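Local atomic coordinates of phenol hydroxylase component phL (Pseudomonas stutzeri, PDB entry 3U52), a protein that probably serves as the auxiliary, non-catalytic helical subunit of the hydroxylase of a bacterial multicomponent monooxygenase that hydroxylates phenol. Residues A89-S94 against T250-D255; T97-C102 against G164-R169. All coordinates share one frame; numbering follows the deposited sequence.

Contact 1: A89-S94 against T250-D255; sequences AKMQES and TEFMRD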
loop_
_atom_site.group_PDB
_atom_site.type_symbol
_atom_site.label_atom_id
_atom_site.label_comp_id
_atom_site.label_asym_id
_atom_site.label_seq_id
_atom_site.Cartn_x
_atom_site.Cartn_y
_atom_site.Cartn_z
ATOM N N ALA D 89 -11.733 -10.118 7.670
ATOM C CA ALA D 89 -12.389 -8.972 7.015
ATOM C C ALA D 89 -13.210 -9.424 5.832
ATOM O O ALA D 89 -14.289 -8.894 5.622
ATOM C CB ALA D 89 -11.355 -7.947 6.555
ATOM N N LYS D 90 -12.663 -10.320 5.031
ATOM C CA LYS D 90 -13.370 -10.929 3.888
ATOM C C LYS D 90 -14.624 -11.676 4.345
ATOM O O LYS D 90 -15.705 -11.519 3.755
ATOM C CB LYS D 90 -12.430 -11.906 3.205
ATOM C CG LYS D 90 -12.952 -12.561 1.924
ATOM C CD LYS D 90 -11.913 -13.584 1.403
ATOM C CE LYS D 90 -12.292 -14.170 0.015
ATOM N NZ LYS D 90 -11.078 -14.520 -0.835
ATOM N N MET D 91 -14.483 -12.503 5.390
ATOM C CA MET D 91 -15.613 -13.228 5.966
ATOM C C MET D 91 -16.703 -12.334 6.496
ATOM O O MET D 91 -17.888 -12.617 6.261
ATOM C CB MET D 91 -15.156 -14.140 7.099
ATOM C CG MET D 91 -14.406 -15.348 6.646
ATOM S SD MET D 91 -13.686 -16.315 7.973
ATOM C CE MET D 91 -15.154 -16.952 8.763
ATOM N N GLN D 92 -16.340 -11.282 7.238
ATOM C CA GLN D 92 -17.368 -10.401 7.852
ATOM C C GLN D 92 -18.130 -9.593 6.803
ATOM O O GLN D 92 -19.289 -9.220 7.029
ATOM C CB GLN D 92 -16.827 -9.490 9.003
ATOM C CG GLN D 92 -15.867 -8.372 8.600
ATOM C CD GLN D 92 -16.540 -7.165 7.896
ATOM O OE1 GLN D 92 -17.553 -6.627 8.345
ATOM N NE2 GLN D 92 -15.964 -6.753 6.778
ATOM N N GLU D 93 -17.481 -9.346 5.656
ATOM C CA GLU D 93 -18.145 -8.650 4.549
ATOM C C GLU D 93 -19.431 -9.370 4.157
ATOM O O GLU D 93 -20.495 -8.727 4.084
ATOM C CB GLU D 93 -17.230 -8.432 3.325
ATOM C CG GLU D 93 -17.935 -7.678 2.189
ATOM C CD GLU D 93 -18.383 -6.257 2.584
ATOM O OE1 GLU D 93 -19.532 -5.868 2.251
ATOM O OE2 GLU D 93 -17.582 -5.537 3.227
ATOM N N SER D 94 -19.336 -10.681 3.960
ATOM C CA SER D 94 -20.507 -11.460 3.572
ATOM C C SER D 94 -21.498 -11.559 4.734
ATOM O O SER D 94 -22.703 -11.588 4.512
ATOM C CB SER D 94 -20.087 -12.879 3.147
ATOM O OG SER D 94 -19.338 -12.869 1.945
ATOM N N THR D 250 -25.796 -18.015 9.977
ATOM C CA THR D 250 -24.852 -18.866 10.690
ATOM C C THR D 250 -23.821 -19.433 9.737
ATOM O O THR D 250 -23.094 -20.369 10.080
ATOM C CB THR D 250 -25.611 -20.014 11.404
ATOM O OG1 THR D 250 -26.407 -20.683 10.433
ATOM C CG2 THR D 250 -26.565 -19.442 12.510
ATOM N N GLU D 251 -23.744 -18.890 8.518
ATOM C CA GLU D 251 -22.785 -19.439 7.575
ATOM C C GLU D 251 -21.374 -19.058 8.048
ATOM O O GLU D 251 -20.433 -19.794 7.856
ATOM C CB GLU D 251 -23.068 -18.953 6.125
ATOM C CG GLU D 251 -22.226 -19.655 4.997
ATOM C CD GLU D 251 -22.523 -21.159 4.745
ATOM O OE1 GLU D 251 -23.550 -21.718 5.206
ATOM O OE2 GLU D 251 -21.709 -21.790 4.044
ATOM N N PHE D 252 -21.233 -17.896 8.661
ATOM C CA PHE D 252 -19.953 -17.514 9.219
ATOM C C PHE D 252 -19.405 -18.666 10.116
ATOM O O PHE D 252 -18.248 -19.071 9.998
ATOM C CB PHE D 252 -20.090 -16.192 9.994
ATOM C CG PHE D 252 -18.785 -15.680 10.542
ATOM C CD1 PHE D 252 -18.039 -14.721 9.819
ATOM C CD2 PHE D 252 -18.292 -16.145 11.777
ATOM C CE1 PHE D 252 -16.802 -14.219 10.324
ATOM C CE2 PHE D 252 -17.054 -15.671 12.301
ATOM C CZ PHE D 252 -16.294 -14.718 11.559
ATOM N N MET D 253 -20.273 -19.225 10.966
ATOM C CA MET D 253 -19.896 -20.255 11.949
ATOM C C MET D 253 -19.499 -21.551 11.262
ATOM O O MET D 253 -18.564 -22.232 11.716
ATOM C CB MET D 253 -21.059 -20.537 12.918
ATOM C CG MET D 253 -21.400 -19.453 13.924
ATOM S SD MET D 253 -22.071 -17.935 13.256
ATOM C CE MET D 253 -23.383 -17.664 14.474
ATOM N N ARG D 254 -20.193 -21.937 10.187
ATOM C CA ARG D 254 -19.764 -23.139 9.442
ATOM C C ARG D 254 -18.407 -22.996 8.737
ATOM O O ARG D 254 -17.561 -23.921 8.792
ATOM C CB ARG D 254 -20.837 -23.646 8.456
ATOM C CG ARG D 254 -22.021 -24.330 9.135
ATOM C CD ARG D 254 -23.097 -24.797 8.096
ATOM N NE ARG D 254 -23.744 -23.634 7.485
ATOM C CZ ARG D 254 -24.762 -22.990 8.038
ATOM N NH1 ARG D 254 -25.259 -23.445 9.179
ATOM N NH2 ARG D 254 -25.283 -21.896 7.449
ATOM N N ASP D 255 -18.195 -21.853 8.071
ATOM C CA ASP D 255 -16.903 -21.560 7.466
ATOM C C ASP D 255 -15.785 -21.496 8.528
ATOM O O ASP D 255 -14.695 -22.045 8.323
ATOM C CB ASP D 255 -16.976 -20.206 6.698
ATOM C CG ASP D 255 -17.722 -20.328 5.333
ATOM O OD1 ASP D 255 -17.978 -21.482 4.895
ATOM O OD2 ASP D 255 -18.082 -19.275 4.714
#
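The methyl end of Met91 lies over one face of the Phe252 ring, its CE 3.8 Å from the ring centroid. The thioether chain meets the ring at about a right angle. A bend at its last torsion (chi3 68°) turns the methyl onto the ring, leaving SD oblique at 5.1 Å from the centroid of Phe252, a Met-aromatic contact. Met91 CB also touches Phe252 CE1, at 3.6 Å, so base and tip of the methionine hold the same ring corner. Phe252 reaches across because its CG is anti to the backbone N (chi1 -177°). Gln92 N sits at the ring edge, near its plane, 4.3 Å from Phe252 CE1; Tyr166 and Ile163 of helix 147-175 also pack on the ring. This is the tight part, with Phe252 buried. The other side is loose: Asp255, exposed, offers just its CB to Met91 CE at 4.3 Å. On the far flank Arg254 NE and NH2 grip Glu251 OE1 side-on, a salt bridge within one helix. The two short axes run roughly antiparallel (151°) and 10.4 Å apart: antiparallel helix packing in the largely helical fold shared by this hydroxylase family.

Contact 2: T97-C102 against G164-R169; sequences TSFGFC and GQYLSR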
loop_
_atom_site.group_PDB
_atom_site.type_symbol
_atom_site.label_atom_id
_atom_site.label_comp_id
_atom_site.label_asym_id
_atom_site.label_seq_id
_atom_site.Cartn_x
_atom_site.Cartn_y
_atom_site.Cartn_z
ATOM N N THR D 97 -23.563 -8.245 5.188
ATOM C CA THR D 97 -24.529 -8.127 4.098
ATOM C C THR D 97 -25.721 -9.080 4.295
ATOM O O THR D 97 -26.843 -8.698 4.031
ATOM C CB THR D 97 -23.773 -8.361 2.771
ATOM O OG1 THR D 97 -23.168 -7.103 2.433
ATOM C CG2 THR D 97 -24.684 -8.762 1.689
ATOM N N SER D 98 -25.465 -10.290 4.803
ATOM C CA SER D 98 -26.568 -11.237 5.119
ATOM C C SER D 98 -27.445 -10.748 6.259
ATOM O O SER D 98 -28.644 -10.887 6.200
ATOM C CB SER D 98 -26.029 -12.619 5.403
ATOM O OG SER D 98 -25.373 -13.063 4.245
ATOM N N PHE D 99 -26.828 -10.173 7.299
ATOM C CA PHE D 99 -27.574 -9.493 8.382
ATOM C C PHE D 99 -28.435 -8.324 7.904
ATOM O O PHE D 99 -29.584 -8.193 8.315
ATOM C CB PHE D 99 -26.628 -9.079 9.564
ATOM C CG PHE D 99 -26.433 -10.169 10.561
ATOM C CD1 PHE D 99 -25.531 -11.194 10.322
ATOM C CD2 PHE D 99 -27.232 -10.216 11.706
ATOM C CE1 PHE D 99 -25.384 -12.249 11.220
ATOM C CE2 PHE D 99 -27.110 -11.275 12.608
ATOM C CZ PHE D 99 -26.192 -12.290 12.373
ATOM N N GLY D 100 -27.884 -7.467 7.054
ATOM C CA GLY D 100 -28.649 -6.336 6.506
ATOM C C GLY D 100 -29.849 -6.793 5.678
ATOM O O GLY D 100 -30.908 -6.220 5.781
ATOM N N PHE D 101 -29.656 -7.822 4.866
ATOM C CA PHE D 101 -30.697 -8.450 4.042
ATOM C C PHE D 101 -31.845 -9.042 4.896
ATOM O O PHE D 101 -33.000 -8.847 4.589
ATOM C CB PHE D 101 -30.002 -9.526 3.228
ATOM C CG PHE D 101 -30.866 -10.246 2.249
ATOM C CD1 PHE D 101 -31.032 -9.753 0.943
ATOM C CD2 PHE D 101 -31.435 -11.467 2.580
ATOM C CE1 PHE D 101 -31.785 -10.465 0.009
ATOM C CE2 PHE D 101 -32.199 -12.173 1.660
ATOM C CZ PHE D 101 -32.362 -11.686 0.376
ATOM N N CYS D 102 -31.524 -9.758 5.977
ATOM C CA CYS D 102 -32.556 -10.343 6.839
ATOM C C CYS D 102 -33.304 -9.244 7.599
ATOM O O CYS D 102 -34.517 -9.307 7.746
ATOM C CB CYS D 102 -31.955 -11.373 7.795
ATOM S SG CYS D 102 -31.274 -12.840 6.953
ATOM N N GLY D 164 -20.227 -14.924 19.152
ATOM C CA GLY D 164 -21.185 -14.578 20.206
ATOM C C GLY D 164 -21.912 -13.315 19.876
ATOM O O GLY D 164 -23.147 -13.227 20.082
ATOM N N GLN D 165 -21.191 -12.353 19.279
ATOM C CA GLN D 165 -21.843 -11.104 18.795
ATOM C C GLN D 165 -22.857 -11.316 17.665
ATOM O O GLN D 165 -23.961 -10.814 17.741
ATOM C CB GLN D 165 -20.812 -9.989 18.471
ATOM C CG GLN D 165 -20.113 -9.503 19.742
ATOM C CD GLN D 165 -18.966 -8.580 19.494
ATOM O OE1 GLN D 165 -18.582 -7.824 20.360
ATOM N NE2 GLN D 165 -18.401 -8.646 18.313
ATOM N N TYR D 166 -22.507 -12.085 16.643
ATOM C CA TYR D 166 -23.505 -12.506 15.640
ATOM C C TYR D 166 -24.773 -13.161 16.222
ATOM O O TYR D 166 -25.884 -12.814 15.802
ATOM C CB TYR D 166 -22.881 -13.456 14.623
ATOM C CG TYR D 166 -22.006 -12.704 13.652
ATOM C CD1 TYR D 166 -20.776 -13.207 13.250
ATOM C CD2 TYR D 166 -22.430 -11.492 13.124
ATOM C CE1 TYR D 166 -19.962 -12.490 12.348
ATOM C CE2 TYR D 166 -21.629 -10.762 12.223
ATOM C CZ TYR D 166 -20.406 -11.263 11.852
ATOM O OH TYR D 166 -19.628 -10.560 10.960
ATOM N N LEU D 167 -24.601 -14.094 17.165
ATOM C CA LEU D 167 -25.750 -14.790 17.803
ATOM C C LEU D 167 -26.604 -13.774 18.578
ATOM O O LEU D 167 -27.835 -13.775 18.476
ATOM C CB LEU D 167 -25.270 -15.953 18.701
ATOM C CG LEU D 167 -24.680 -17.226 18.088
ATOM C CD1 LEU D 167 -23.887 -18.033 19.140
ATOM C CD2 LEU D 167 -25.741 -18.087 17.400
ATOM N N SER D 168 -25.956 -12.892 19.331
ATOM C CA SER D 168 -26.616 -11.726 19.914
ATOM C C SER D 168 -27.471 -10.903 18.942
ATOM O O SER D 168 -28.605 -10.484 19.259
ATOM C CB SER D 168 -25.584 -10.817 20.540
ATOM O OG SER D 168 -24.885 -11.529 21.531
ATOM N N ARG D 169 -26.916 -10.617 17.764
ATOM C CA ARG D 169 -27.613 -9.792 16.799
ATOM C C ARG D 169 -28.845 -10.446 16.208
ATOM O O ARG D 169 -29.790 -9.771 15.820
ATOM C CB ARG D 169 -26.661 -9.412 15.674
ATOM C CG ARG D 169 -25.734 -8.278 16.098
ATOM C CD ARG D 169 -25.560 -7.428 14.891
ATOM N NE ARG D 169 -24.236 -7.612 14.412
ATOM C CZ ARG D 169 -23.820 -7.415 13.171
ATOM N NH1 ARG D 169 -24.646 -7.089 12.171
ATOM N NH2 ARG D 169 -22.536 -7.603 12.955
#
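Phe99 turns one ring face to Tyr166 and Arg169, which both lie on that side of its plane, and every part of the side chain finds a partner there. CB starts beside the guanidinium, with Phe99 CB 3.8 Å from Arg169 NH1, and CG continues along the same nitrogen. Farther out, Phe99 CE1 meets Tyr166 CD2 at 3.6 Å, while Phe99 CE2 meets Arg169 CB at 3.6 Å. The tip, Phe99 CZ, ends 3.5 Å from the backbone Tyr166 O. The rings of Phe99 and Tyr166 are nearly parallel, planes at 22°, yet slid so far apart that they barely overlap. Arg169 bends at chi2 and chi3, which folds its head back over the Phe99 ring: CZ stands 4.9 Å from the ring centroid in a cation-pi contact, the two planes 45° apart. Glu96, one turn earlier on helix 81-105, takes both polar ends, its OE2 meeting Arg169 NH2 in a salt bridge and Tyr166 OH in a hydrogen bond. The aromatic face and the carboxylate thus share one cation, and their combined pull probably helps keep the arginine head in place at the edge of a buried contact.

Contacts 1 and 2 both use helix 81-105, about two turns apart, but bind it to different partners: helix 251-274 in contact 1, helix 147-175 in contact 2. Their centres lie 10 Å apart and their side chains meet, Phe252 CG coming 3.8 Å from Tyr166 CE1 and Met253 CE 3.8 Å from Leu167 CD2, so packing of the three helices is continuous between the contacts. Contact 1 is only partly buried, and its side-chain packing is mainly apolar, a thioether methyl on a ring. Contact 2, buried though farther from the centre of the chain, adds a cation to its aromatic packing. Segments 89-94 and 97-102 also touch the second copy of this protein, through Ser94 and Thr97 among others.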